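Side-chain contacts in putative fimbrium tip subunit Fim1F (Parabacteroides distasonis, PDB 3R4R), which probably forms part of the tip of fimbriae, the filamentous cell-surface appendages that mediate adhesion and biofilm formation: residues A[36-41]-A[169-174]; A[41-46]-A[70-75]; A[104-107]-A[113-116]; A[135-140]-A[217-222]; A[141-146]-A[230-235]. One frame throughout, in Å; residues are numbered along the deposited sequence. Where two conformers were deposited one is given.

Interaction 1: residues A[36-41]-A[169-174]. With SO4 (sulfate ion), chain D; EDO (1,2-ethanediol), chain E.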
# COMPACT_ATOMS: atom_id res chain seq x y z
N TYR A 36 3.85 -14.17 -3.53
CA TYR A 36 3.93 -14.01 -2.07
C TYR A 36 2.70 -13.25 -1.51
O TYR A 36 2.40 -13.34 -0.32
CB TYR A 36 5.23 -13.26 -1.69
CG TYR A 36 5.39 -11.89 -2.30
CD1 TYR A 36 4.90 -10.75 -1.66
CD2 TYR A 36 6.09 -11.71 -3.49
CE1 TYR A 36 5.06 -9.48 -2.21
CE2 TYR A 36 6.27 -10.44 -4.04
CZ TYR A 36 5.75 -9.33 -3.40
OH TYR A 36 5.93 -8.08 -3.93
N ALA A 37 2.02 -12.46 -2.35
CA ALA A 37 0.84 -11.71 -1.91
C ALA A 37 -0.38 -12.63 -1.98
O ALA A 37 -0.53 -13.36 -2.97
CB ALA A 37 0.64 -10.46 -2.74
N THR A 38 -1.22 -12.67 -0.94
CA THR A 38 -2.38 -13.55 -0.96
C THR A 38 -3.49 -12.90 -1.79
O THR A 38 -3.43 -11.71 -2.11
CB THR A 38 -2.87 -13.91 0.47
OG1 THR A 38 -3.53 -12.80 1.08
CG2 THR A 38 -1.76 -14.45 1.37
N THR A 39 -4.51 -13.70 -2.14
CA THR A 39 -5.68 -13.26 -2.90
C THR A 39 -6.32 -12.13 -2.12
O THR A 39 -6.68 -11.12 -2.74
CB THR A 39 -6.63 -14.44 -3.19
OG1 THR A 39 -5.97 -15.29 -4.14
CG2 THR A 39 -7.96 -14.00 -3.81
N GLU A 40 -6.37 -12.24 -0.77
CA GLU A 40 -6.91 -11.16 0.08
C GLU A 40 -6.11 -9.86 -0.10
O GLU A 40 -6.69 -8.82 -0.36
CB GLU A 40 -6.92 -11.54 1.57
CG GLU A 40 -7.83 -12.68 1.97
CD GLU A 40 -7.59 -13.11 3.41
OE1 GLU A 40 -7.76 -12.28 4.33
OE2 GLU A 40 -7.23 -14.29 3.61
N GLU A 41 -4.79 -9.95 -0.01
CA GLU A 41 -3.89 -8.81 -0.10
C GLU A 41 -3.90 -8.15 -1.51
O GLU A 41 -3.50 -6.99 -1.63
CB GLU A 41 -2.47 -9.24 0.25
CG GLU A 41 -2.38 -9.67 1.71
CD GLU A 41 -1.04 -10.20 2.19
OE1 GLU A 41 -0.26 -10.71 1.36
OE2 GLU A 41 -0.80 -10.14 3.42
N SER A 169 1.19 -0.04 2.36
CA SER A 169 1.71 -0.60 3.59
C SER A 169 2.83 -1.58 3.32
O SER A 169 3.00 -2.05 2.19
CB SER A 169 0.59 -1.30 4.37
OG SER A 169 0.09 -2.41 3.65
N ALA A 170 3.60 -1.87 4.37
CA ALA A 170 4.59 -2.94 4.40
C ALA A 170 4.00 -4.16 5.10
O ALA A 170 3.20 -3.99 6.02
CB ALA A 170 5.85 -2.46 5.09
N LYS A 171 4.34 -5.38 4.63
CA LYS A 171 3.88 -6.63 5.23
C LYS A 171 5.03 -7.22 6.06
O LYS A 171 6.15 -7.36 5.57
CB LYS A 171 3.39 -7.60 4.13
CG LYS A 171 2.91 -8.98 4.62
CD LYS A 171 2.56 -9.89 3.43
CE LYS A 171 2.16 -11.28 3.85
NZ LYS A 171 1.80 -12.11 2.67
N ILE A 172 4.75 -7.52 7.33
CA ILE A 172 5.79 -8.05 8.25
C ILE A 172 5.32 -9.38 8.86
O ILE A 172 4.26 -9.43 9.48
CB ILE A 172 6.16 -7.03 9.39
CG1 ILE A 172 6.48 -5.60 8.85
CG2 ILE A 172 7.30 -7.57 10.29
CD1 ILE A 172 6.66 -4.56 9.99
N GLU A 173 6.12 -10.45 8.68
CA GLU A 173 5.84 -11.76 9.26
C GLU A 173 6.92 -12.14 10.30
O GLU A 173 8.08 -12.27 9.94
CB GLU A 173 5.75 -12.84 8.16
CG GLU A 173 5.40 -14.23 8.71
CD GLU A 173 5.37 -15.41 7.76
OE1 GLU A 173 5.86 -15.29 6.62
OE2 GLU A 173 4.89 -16.49 8.19
N TYR A 174 6.55 -12.30 11.57
CA TYR A 174 7.47 -12.81 12.59
C TYR A 174 7.44 -14.33 12.50
O TYR A 174 6.36 -14.92 12.64
CB TYR A 174 7.14 -12.29 14.01
CG TYR A 174 7.82 -13.05 15.13
CD1 TYR A 174 9.18 -12.88 15.40
CD2 TYR A 174 7.10 -13.91 15.95
CE1 TYR A 174 9.80 -13.56 16.44
CE2 TYR A 174 7.71 -14.60 16.99
CZ TYR A 174 9.06 -14.42 17.24
OH TYR A 174 9.67 -15.11 18.26
S SO4 D . -4.11 -17.44 -1.81
O1 SO4 D . -3.44 -16.41 -2.62
O2 SO4 D . -4.63 -16.85 -0.57
O3 SO4 D . -5.22 -18.03 -2.57
O4 SO4 D . -3.13 -18.49 -1.48
C1 EDO E . 3.36 -5.41 0.70
O1 EDO E . 2.22 -5.31 1.57
C2 EDO E . 3.30 -6.75 -0.04
O2 EDO E . 4.09 -6.68 -1.25

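Interaction 2: residues A[41-46]-A[70-75]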
# COMPACT_ATOMS: atom_id res chain seq x y z
N GLU A 41 -4.79 -9.95 -0.01
CA GLU A 41 -3.89 -8.81 -0.10
C GLU A 41 -3.90 -8.15 -1.51
O GLU A 41 -3.50 -6.99 -1.63
CB GLU A 41 -2.47 -9.24 0.25
CG GLU A 41 -2.38 -9.67 1.71
CD GLU A 41 -1.04 -10.20 2.19
OE1 GLU A 41 -0.26 -10.71 1.36
OE2 GLU A 41 -0.80 -10.14 3.42
N LEU A 42 -4.40 -8.85 -2.52
CA LEU A 42 -4.51 -8.35 -3.89
C LEU A 42 -5.90 -7.78 -4.16
O LEU A 42 -6.11 -7.19 -5.22
CB LEU A 42 -4.22 -9.46 -4.92
CG LEU A 42 -2.79 -9.96 -5.05
CD1 LEU A 42 -2.74 -11.31 -5.80
CD2 LEU A 42 -1.89 -8.93 -5.71
N THR A 43 -6.84 -7.98 -3.22
CA THR A 43 -8.24 -7.58 -3.37
C THR A 43 -8.40 -6.08 -3.27
O THR A 43 -7.81 -5.43 -2.40
CB THR A 43 -9.13 -8.26 -2.30
OG1 THR A 43 -9.05 -9.65 -2.51
CG2 THR A 43 -10.60 -7.87 -2.38
N ILE A 44 -9.25 -5.56 -4.16
CA ILE A 44 -9.71 -4.19 -4.20
C ILE A 44 -11.23 -4.27 -4.03
O ILE A 44 -11.90 -4.89 -4.85
CB ILE A 44 -9.25 -3.45 -5.47
CG1 ILE A 44 -7.73 -3.40 -5.54
CG2 ILE A 44 -9.87 -2.02 -5.53
CD1 ILE A 44 -7.20 -2.87 -6.85
N GLN A 45 -11.75 -3.67 -2.93
CA GLN A 45 -13.17 -3.68 -2.62
C GLN A 45 -13.81 -2.38 -3.10
O GLN A 45 -15.01 -2.36 -3.35
CB GLN A 45 -13.41 -3.87 -1.12
CG GLN A 45 -12.94 -5.22 -0.59
CD GLN A 45 -13.38 -5.47 0.82
OE1 GLN A 45 -14.57 -5.42 1.16
NE2 GLN A 45 -12.45 -5.85 1.67
N ASN A 46 -13.02 -1.32 -3.25
CA ASN A 46 -13.45 0.02 -3.66
C ASN A 46 -12.25 0.86 -4.10
O ASN A 46 -11.13 0.55 -3.70
CB ASN A 46 -14.20 0.72 -2.51
CG ASN A 46 -13.37 0.99 -1.27
OD1 ASN A 46 -12.46 1.82 -1.26
ND2 ASN A 46 -13.74 0.37 -0.17
N GLY A 70 -16.00 -5.41 -10.61
CA GLY A 70 -16.17 -6.72 -11.23
C GLY A 70 -15.31 -7.78 -10.57
O GLY A 70 -14.98 -7.65 -9.39
N GLU A 71 -14.89 -8.81 -11.33
CA GLU A 71 -14.09 -9.90 -10.76
C GLU A 71 -12.58 -9.67 -11.04
O GLU A 71 -12.21 -8.92 -11.95
CB GLU A 71 -14.56 -11.25 -11.35
CG GLU A 71 -14.13 -12.46 -10.54
CD GLU A 71 -14.55 -12.41 -9.08
OE1 GLU A 71 -15.78 -12.43 -8.81
OE2 GLU A 71 -13.66 -12.31 -8.20
N MSE A 72 -11.73 -10.27 -10.20
CA MSE A 72 -10.27 -10.16 -10.35
C MSE A 72 -9.82 -11.13 -11.45
O MSE A 72 -9.89 -12.35 -11.29
CB MSE A 72 -9.51 -10.41 -9.03
CG MSE A 72 -8.02 -10.10 -9.13
SE MSE A 72 -6.89 -11.00 -7.76
CE MSE A 72 -7.61 -10.17 -6.23
N LYS A 73 -9.45 -10.57 -12.59
CA LYS A 73 -8.95 -11.27 -13.78
C LYS A 73 -7.50 -11.68 -13.55
O LYS A 73 -6.72 -10.92 -12.97
CB LYS A 73 -9.10 -10.39 -15.04
CG LYS A 73 -10.54 -10.20 -15.50
CD LYS A 73 -10.64 -9.21 -16.66
CE LYS A 73 -11.95 -9.24 -17.41
NZ LYS A 73 -12.13 -10.50 -18.18
N THR A 74 -7.16 -12.91 -13.99
CA THR A 74 -5.83 -13.47 -13.79
C THR A 74 -5.37 -14.27 -15.02
O THR A 74 -6.03 -15.21 -15.43
CB THR A 74 -5.82 -14.36 -12.52
OG1 THR A 74 -4.52 -14.91 -12.36
CG2 THR A 74 -6.90 -15.47 -12.55
N ILE A 75 -4.22 -13.86 -15.61
CA ILE A 75 -3.60 -14.58 -16.72
C ILE A 75 -2.22 -14.99 -16.23
O ILE A 75 -1.27 -14.19 -16.30
CB ILE A 75 -3.56 -13.88 -18.10
CG1 ILE A 75 -4.93 -13.35 -18.56
CG2 ILE A 75 -3.01 -14.87 -19.13
CD1 ILE A 75 -4.88 -12.55 -19.87

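Interaction 3: residues A[104-107]-A[113-116]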
# COMPACT_ATOMS: atom_id res chain seq x y z
N ALA A 104 -6.98 2.90 -3.97
CA ALA A 104 -7.83 1.73 -3.72
C ALA A 104 -8.00 1.46 -2.22
O ALA A 104 -7.06 1.62 -1.45
CB ALA A 104 -7.23 0.51 -4.39
N ASN A 105 -9.23 1.06 -1.83
CA ASN A 105 -9.72 0.59 -0.51
C ASN A 105 -9.65 1.66 0.58
O ASN A 105 -9.55 1.30 1.76
CB ASN A 105 -8.93 -0.63 -0.03
CG ASN A 105 -9.12 -1.86 -0.88
OD1 ASN A 105 -10.18 -2.12 -1.44
ND2 ASN A 105 -8.15 -2.71 -0.85
N ALA A 106 -9.86 2.95 0.22
CA ALA A 106 -9.84 4.09 1.17
C ALA A 106 -11.18 4.86 1.17
O ALA A 106 -11.36 5.76 1.98
CB ALA A 106 -8.70 5.02 0.82
N ASN A 107 -12.14 4.46 0.31
CA ASN A 107 -13.46 5.10 0.24
C ASN A 107 -14.26 4.88 1.52
O ASN A 107 -13.98 3.97 2.29
CB ASN A 107 -14.31 4.56 -0.96
CG ASN A 107 -13.81 4.80 -2.36
OD1 ASN A 107 -12.79 5.44 -2.59
ND2 ASN A 107 -14.54 4.28 -3.34
N PRO A 113 -12.77 10.13 0.98
CA PRO A 113 -12.20 11.32 1.66
C PRO A 113 -11.44 12.29 0.69
O PRO A 113 -10.96 13.32 1.14
CB PRO A 113 -11.22 10.69 2.67
CG PRO A 113 -10.90 9.38 2.16
CD PRO A 113 -12.06 8.90 1.37
N PHE A 114 -11.37 11.98 -0.63
CA PHE A 114 -10.61 12.76 -1.62
C PHE A 114 -11.51 13.59 -2.55
O PHE A 114 -11.00 14.30 -3.43
CB PHE A 114 -9.78 11.79 -2.48
CG PHE A 114 -9.20 10.62 -1.70
CD1 PHE A 114 -8.12 10.81 -0.85
CD2 PHE A 114 -9.73 9.35 -1.83
CE1 PHE A 114 -7.63 9.75 -0.09
CE2 PHE A 114 -9.23 8.29 -1.07
CZ PHE A 114 -8.18 8.50 -0.20
N ASP A 115 -12.84 13.49 -2.35
CA ASP A 115 -13.85 14.13 -3.19
C ASP A 115 -13.74 15.66 -3.25
O ASP A 115 -14.11 16.23 -4.28
CB ASP A 115 -15.26 13.79 -2.70
CG ASP A 115 -15.66 12.35 -2.92
OD1 ASP A 115 -14.84 11.58 -3.44
OD2 ASP A 115 -16.81 12.02 -2.62
N ASN A 116 -13.25 16.31 -2.20
CA ASN A 116 -13.14 17.77 -2.16
C ASN A 116 -11.74 18.25 -2.61
O ASN A 116 -11.48 19.45 -2.54
CB ASN A 116 -13.45 18.30 -0.75
CG ASN A 116 -12.62 17.66 0.35
OD1 ASN A 116 -12.20 16.49 0.27
ND2 ASN A 116 -12.43 18.41 1.43

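Interaction 4: residues A[135-140]-A[217-222]. With EDO (1,2-ethanediol), chain F.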
# COMPACT_ATOMS: atom_id res chain seq x y z
N GLY A 135 -5.41 2.91 9.36
CA GLY A 135 -4.34 1.94 9.36
C GLY A 135 -4.57 0.61 8.69
O GLY A 135 -5.70 0.11 8.64
N PRO A 136 -3.48 -0.02 8.20
CA PRO A 136 -3.61 -1.36 7.56
C PRO A 136 -3.88 -2.46 8.60
O PRO A 136 -3.06 -2.72 9.47
CB PRO A 136 -2.26 -1.55 6.87
CG PRO A 136 -1.32 -0.67 7.58
CD PRO A 136 -2.09 0.46 8.20
N VAL A 137 -5.09 -3.07 8.57
CA VAL A 137 -5.49 -4.09 9.55
C VAL A 137 -6.05 -5.35 8.86
O VAL A 137 -5.68 -6.47 9.20
CB VAL A 137 -6.54 -3.57 10.59
CG1 VAL A 137 -6.74 -4.60 11.71
CG2 VAL A 137 -6.15 -2.23 11.18
N THR A 138 -7.01 -5.16 7.94
CA THR A 138 -7.70 -6.21 7.18
C THR A 138 -6.95 -6.43 5.85
O THR A 138 -6.75 -5.48 5.09
CB THR A 138 -9.17 -5.78 6.97
OG1 THR A 138 -9.75 -5.49 8.25
CG2 THR A 138 -10.01 -6.83 6.24
N ALA A 139 -6.54 -7.69 5.60
CA ALA A 139 -5.79 -8.13 4.42
C ALA A 139 -6.53 -7.80 3.11
O ALA A 139 -5.90 -7.37 2.15
CB ALA A 139 -5.54 -9.63 4.49
N SER A 140 -7.87 -7.96 3.11
CA SER A 140 -8.74 -7.72 1.96
C SER A 140 -9.13 -6.21 1.81
O SER A 140 -9.79 -5.85 0.83
CB SER A 140 -10.00 -8.57 2.08
OG SER A 140 -10.62 -8.39 3.34
N SER A 217 0.84 8.25 13.04
CA SER A 217 -0.08 8.09 14.17
C SER A 217 -0.00 6.64 14.65
O SER A 217 0.29 5.76 13.84
CB SER A 217 -1.51 8.52 13.85
OG SER A 217 -2.19 7.61 13.01
N ASP A 218 -0.19 6.40 15.95
CA ASP A 218 -0.08 5.06 16.54
C ASP A 218 -1.15 4.07 16.02
O ASP A 218 -2.35 4.35 16.06
CB ASP A 218 -0.21 5.15 18.08
CG ASP A 218 0.96 5.81 18.80
OD1 ASP A 218 2.12 5.40 18.56
OD2 ASP A 218 0.70 6.65 19.71
N LEU A 219 -0.67 2.86 15.62
CA LEU A 219 -1.48 1.72 15.18
C LEU A 219 -1.35 0.62 16.19
O LEU A 219 -0.27 0.06 16.38
CB LEU A 219 -1.08 1.24 13.77
CG LEU A 219 -1.86 0.06 13.15
CD1 LEU A 219 -3.34 0.40 12.95
CD2 LEU A 219 -1.26 -0.32 11.83
N ALA A 220 -2.45 0.33 16.88
CA ALA A 220 -2.45 -0.68 17.93
C ALA A 220 -2.20 -2.05 17.38
O ALA A 220 -2.71 -2.38 16.30
CB ALA A 220 -3.77 -0.67 18.67
N TYR A 221 -1.43 -2.85 18.12
CA TYR A 221 -1.21 -4.26 17.81
C TYR A 221 -2.48 -5.01 18.20
O TYR A 221 -2.91 -4.88 19.34
CB TYR A 221 0.02 -4.77 18.53
CG TYR A 221 0.33 -6.23 18.32
CD1 TYR A 221 0.69 -6.71 17.06
CD2 TYR A 221 0.40 -7.12 19.39
CE1 TYR A 221 0.99 -8.06 16.86
CE2 TYR A 221 0.77 -8.45 19.21
CZ TYR A 221 1.08 -8.91 17.94
OH TYR A 221 1.45 -10.23 17.75
N PRO A 222 -3.14 -5.74 17.26
CA PRO A 222 -4.41 -6.41 17.61
C PRO A 222 -4.30 -7.32 18.84
O PRO A 222 -3.24 -7.83 19.16
CB PRO A 222 -4.71 -7.23 16.36
CG PRO A 222 -4.08 -6.46 15.25
CD PRO A 222 -2.80 -5.96 15.84
C1 EDO F . -1.74 -4.16 12.62
O1 EDO F . -2.95 -3.39 12.64
C2 EDO F . -2.02 -5.59 12.17
O2 EDO F . -1.97 -5.73 10.75

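Interaction 5: residues A[141-146]-A[230-235]. With EDO (1,2-ethanediol), chain F.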
# COMPACT_ATOMS: atom_id res chain seq x y z
N LEU A 141 -8.70 -5.33 2.73
CA LEU A 141 -9.00 -3.90 2.64
C LEU A 141 -7.70 -3.10 2.89
O LEU A 141 -7.67 -2.17 3.67
CB LEU A 141 -10.13 -3.50 3.61
CG LEU A 141 -10.82 -2.13 3.36
CD1 LEU A 141 -11.69 -2.15 2.09
CD2 LEU A 141 -11.68 -1.74 4.55
N LEU A 142 -6.62 -3.49 2.21
CA LEU A 142 -5.32 -2.81 2.25
C LEU A 142 -5.27 -1.74 1.15
O LEU A 142 -5.66 -2.02 0.01
CB LEU A 142 -4.15 -3.79 2.11
CG LEU A 142 -3.91 -4.78 3.27
CD1 LEU A 142 -2.91 -5.87 2.87
CD2 LEU A 142 -3.57 -4.06 4.58
N VAL A 143 -4.81 -0.54 1.47
CA VAL A 143 -4.82 0.57 0.54
C VAL A 143 -3.66 0.40 -0.45
O VAL A 143 -2.52 0.10 -0.06
CB VAL A 143 -4.76 1.96 1.27
CG1 VAL A 143 -4.61 3.12 0.29
CG2 VAL A 143 -5.99 2.17 2.16
N LYS A 144 -3.99 0.61 -1.75
CA LYS A 144 -3.07 0.59 -2.89
C LYS A 144 -3.20 1.90 -3.66
O LYS A 144 -4.28 2.49 -3.67
CB LYS A 144 -3.31 -0.62 -3.82
CG LYS A 144 -3.23 -2.00 -3.17
CD LYS A 144 -4.59 -2.68 -3.23
CE LYS A 144 -4.60 -4.11 -2.70
NZ LYS A 144 -4.38 -4.19 -1.23
N ILE A 145 -2.10 2.40 -4.24
CA ILE A 145 -2.14 3.67 -4.98
C ILE A 145 -1.29 3.53 -6.28
O ILE A 145 -0.30 2.81 -6.30
CB ILE A 145 -1.67 4.90 -4.11
CG1 ILE A 145 -0.19 4.77 -3.65
CG2 ILE A 145 -2.61 5.17 -2.91
CD1 ILE A 145 0.38 6.03 -3.03
N GLY A 146 -1.69 4.22 -7.33
CA GLY A 146 -0.99 4.22 -8.61
C GLY A 146 -1.27 5.45 -9.44
O GLY A 146 -2.30 6.09 -9.25
N TYR A 230 0.77 -5.47 9.53
CA TYR A 230 1.05 -4.39 8.59
C TYR A 230 1.26 -3.04 9.26
O TYR A 230 0.82 -2.83 10.38
CB TYR A 230 -0.11 -4.23 7.59
CG TYR A 230 -0.62 -5.51 6.97
CD1 TYR A 230 0.04 -6.10 5.89
CD2 TYR A 230 -1.74 -6.15 7.48
CE1 TYR A 230 -0.37 -7.32 5.38
CE2 TYR A 230 -2.16 -7.39 6.98
CZ TYR A 230 -1.48 -7.97 5.92
OH TYR A 230 -1.93 -9.13 5.36
N THR A 231 1.89 -2.12 8.52
CA THR A 231 2.15 -0.74 8.92
C THR A 231 2.41 0.14 7.69
O THR A 231 2.93 -0.34 6.67
CB THR A 231 3.35 -0.66 9.91
OG1 THR A 231 3.58 0.71 10.25
CG2 THR A 231 4.64 -1.25 9.33
N TYR A 232 2.10 1.45 7.81
CA TYR A 232 2.49 2.38 6.79
C TYR A 232 3.95 2.76 7.08
O TYR A 232 4.37 2.63 8.23
CB TYR A 232 1.56 3.60 6.73
CG TYR A 232 0.12 3.36 6.34
CD1 TYR A 232 -0.19 2.74 5.13
CD2 TYR A 232 -0.92 3.96 7.04
CE1 TYR A 232 -1.52 2.55 4.73
CE2 TYR A 232 -2.25 3.85 6.61
CZ TYR A 232 -2.54 3.13 5.46
OH TYR A 232 -3.84 2.99 5.05
N GLU A 233 4.74 3.14 6.05
CA GLU A 233 6.13 3.64 6.18
C GLU A 233 6.33 4.64 7.31
O GLU A 233 5.41 5.41 7.62
CB GLU A 233 6.58 4.37 4.91
CG GLU A 233 6.79 3.52 3.69
CD GLU A 233 7.31 4.29 2.50
OE1 GLU A 233 7.01 5.50 2.33
OE2 GLU A 233 7.99 3.64 1.69
N ILE A 234 7.55 4.69 7.86
CA ILE A 234 7.92 5.61 8.92
C ILE A 234 9.26 6.23 8.52
O ILE A 234 10.27 5.52 8.56
CB ILE A 234 7.96 4.87 10.26
CG1 ILE A 234 6.60 4.16 10.54
CG2 ILE A 234 8.37 5.83 11.37
CD1 ILE A 234 6.53 3.14 11.66
N SER A 235 9.26 7.55 8.13
CA SER A 235 10.44 8.29 7.68
C SER A 235 11.41 8.61 8.82
O SER A 235 12.63 8.57 8.60
CB SER A 235 10.04 9.60 7.00
OG SER A 235 9.35 10.46 7.88
C1 EDO F . -1.74 -4.16 12.62
O1 EDO F . -2.95 -3.39 12.64
C2 EDO F . -2.02 -5.59 12.17
O2 EDO F . -1.97 -5.73 10.75
O HOH W 1 -4.16 0.11 4.29

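Interaction 1: residues A[36-41]-A[169-174]
The carboxylate of Glu41 is the flat group that carries this contact. The ammonium group of Lys171 meets the syn lone pair of OE1, with NZ 2.8 Å from Glu41 OE1 in a salt bridge. The backbone N-H of Thr38 reaches the same oxygen from above the carboxylate plane, about 36° out of it. OE1 thus has two donors, and OE2 is hydrogen-bonded to the hydroxyl of Tyr230, which should keep the group from turning. The ring of Tyr36, in one of its two conformers, has a 1,2-ethanediol molecule, probably from the crystallisation liquor, at its edge. To the lysine Tyr36 offers its backbone instead, in a weak bond from Lys171 NZ to Tyr36 O at 3.3 Å. Lysine suits this place because it is long: with CG anti to the backbone N (chi1 178°) and the rest of the chain extended, it spans the gap from strand 161-179 and crosses the Glu41 side chain at about a right angle. Its charge also forms a cation-pi contact with Tyr266, and probably favours the ionised form of Glu41. Thr38 completes the scheme, its OG1 accepting from Glu41 N at 3.3 Å. The two reciprocal bonds between Thr38 and Glu41 are those of a capping box, closing the N-terminus of the short helix 39-42.

Interaction 2: residues A[41-46]-A[70-75]
Leu42, on the short helix 39-42, meets Met72 mainly through its CB, which lies 3.7 Å from Met72 CE. The same methyl group rests 3.5 Å from Leu42 O, so it touches the backbone as much as the side chain. Next comes Thr43, whose OG1 stands 4.0 Å from Met72 CE, the two side chains crossing at about a right angle. This is only van der Waals contact: the polar bond of Thr43 OG1 goes to Thr39 O, back in the helix. Met72 is a selenomethionine in this structure, with SE in place of sulfur. Its chain runs out extended and then bends at the last torsion (chi3 -64°), which lays CE against the peptide between Leu42 and Thr43. A long, unbranched, flexible side chain suits this place, since even the nearest CA atoms, Thr43 CA and Met72 CA, are 7.7 Å apart. Farther along, Gln45 and Asn46 turn to other partners, their backbones bonding to Asn105. The contact lies at the surface, where the link from helix 39-42 to strand 46-52 passes the turn between helix 66-69 and strand 73-75; Tyr81 of strand 78-90 touches both Thr43 and Met72.

Interaction 3: residues A[104-107]-A[113-116]
A long loop joins strand 96-104 to strand 131-132, and this contact folds it back on itself, Ala106 near its start meeting Pro113 and Phe114 seven and eight residues later. The methyl group of Ala106 comes to the edge of the Phe114 ring, close to its plane: Ala106 CB is 3.7 Å from Phe114 CZ and 3.8 Å from Phe114 CE2. Pro113 takes a different side, with its CG 3.7 Å above one face of that ring and displaced toward the rim. The position of Phe114 CG beside the backbone N (chi1 -38°) helps to bring this face against Pro113. Pro113 also meets the first arm directly, its CD lying 3.3 Å from Ala106 O. No hydrogen bond joins the two arms; apolar groups make the contact, the small alanine methyl meeting the aromatic edge and the proline ring covering part of a face. Asn105 precedes Ala106 with positive phi (64°), a conformation asparagine tolerates better than most residues, and its amide bonds to Gln45 N, Thr43 O and Leu142 O. Asn107 follows, giving its ND2 to Cys47 O and its backbone N to Asn46 OD1. The loop is thereby laid beside strand 46-52, while the Phe114 ring also meets His48 of that strand and touches Tyr127 and Ile203, and Asp115 bonds to Asn63 of strand 58-65.

Interaction 4: residues A[135-140]-A[217-222]
Leu219 is the residue most covered here, and Val137 and Pro136 come next. It belongs to the C-terminal domain, whose family is grouped with the transthyretin-like folds, and lies on the short, weakly bonded strand 218-219, which pairs with strand 191-202. The loop 135-140, between strands 131-132 and 144-152, passes beside it. Leu219 sends out its side chain with CG anti to the backbone N (chi1 -179°), which directs both methyl groups at the loop. CD2 takes the proline, lying 3.8 Å from Pro136 CD, and the two side chains cross obliquely. CD1 takes the valine more loosely, 4.2 Å from Val137 CG2, and also stands 4.0 Å from Gly135 CA. Each residue type fits its place. A beta-carbon on Gly135 would fall 2.6 Å from Leu219 CD1, a clash that glycine avoids; proline gives a compact, rigid apolar ring; and the fork of leucine lets CD2 meet Pro136 while CD1 lies near Gly135 and Val137. Replacing Leu219 by an alanine would probably open a gap beside Pro136 and leave Val137 CG2 without its neighbour on the strand. Pro136 is also touched by Tyr230 and Tyr232 of strand 228-232. No hydrogen bond links the segments themselves. Instead a 1,2-ethanediol, probably from the crystallisation liquor, lies among Val137, Leu219 and Pro222, and its O1 donates to Pro136 O at 3.2 Å.

Interaction 5: residues A[141-146]-A[230-235]
This is a buried, mostly apolar contact near the centre of the molecule, between Leu142 and Val143, leading into strand 144-152, and Tyr230 and Tyr232 of strand 228-232. Its place is consistent with the junction of two transthyretin-like domains, the second of which contributes the tyrosines. With CG beside the backbone N (chi1 -67°), Leu142 brings its branches over one face of the Tyr230 ring in a CH-pi contact: Leu142 CD2 is 4.1 Å from the ring centroid and only 15° off the normal. The other methyl group sits on the same face nearer the rim, with Leu142 CD1 3.9 Å from Tyr230 CE1. Tyr230 suits the site because it joins an apolar face to a polar end, its hydroxyl bonding to Glu41 OE2. A phenylalanine in its place would probably leave that carboxylate oxygen without its hydroxyl mate inside the protein. The backbone carbonyl of Leu142 is also satisfied: Lys144 NZ donates to Leu142 O at 2.8 Å from above the carbonyl plane. Val143 turns one branch to the other tyrosine, Val143 CG2 lying 3.7 Å from Tyr232 OH. That hydroxyl is hydrogen-bonded to Lys134 O, so valine touches a group already engaged. A water completes the join: it accepts from Val143 N at 3.0 Å and donates to Tyr232 OH, also at 3.0 Å.

Overall arrangement
Interaction 5 is the buried one, near the centre of the chain, while interaction 2 lies at the surface and the other three are partly buried. Interactions 1 and 2 share Glu41 and the short helix 39-42, yet one uses charge and the other a single methyl group. Interaction 1 uses strand 161-179, which pairs with both strands of interaction 5, 144-152 and 228-232, and the bond from Glu41 to Tyr230 joins the two contacts directly. Interactions 4 and 5 meet through Pro136, which packs on Tyr230 and Leu142, and both touch the same ethanediol. Interaction 3 stands apart within one loop, tied to interactions 2 and 5 by the Asn105 amide.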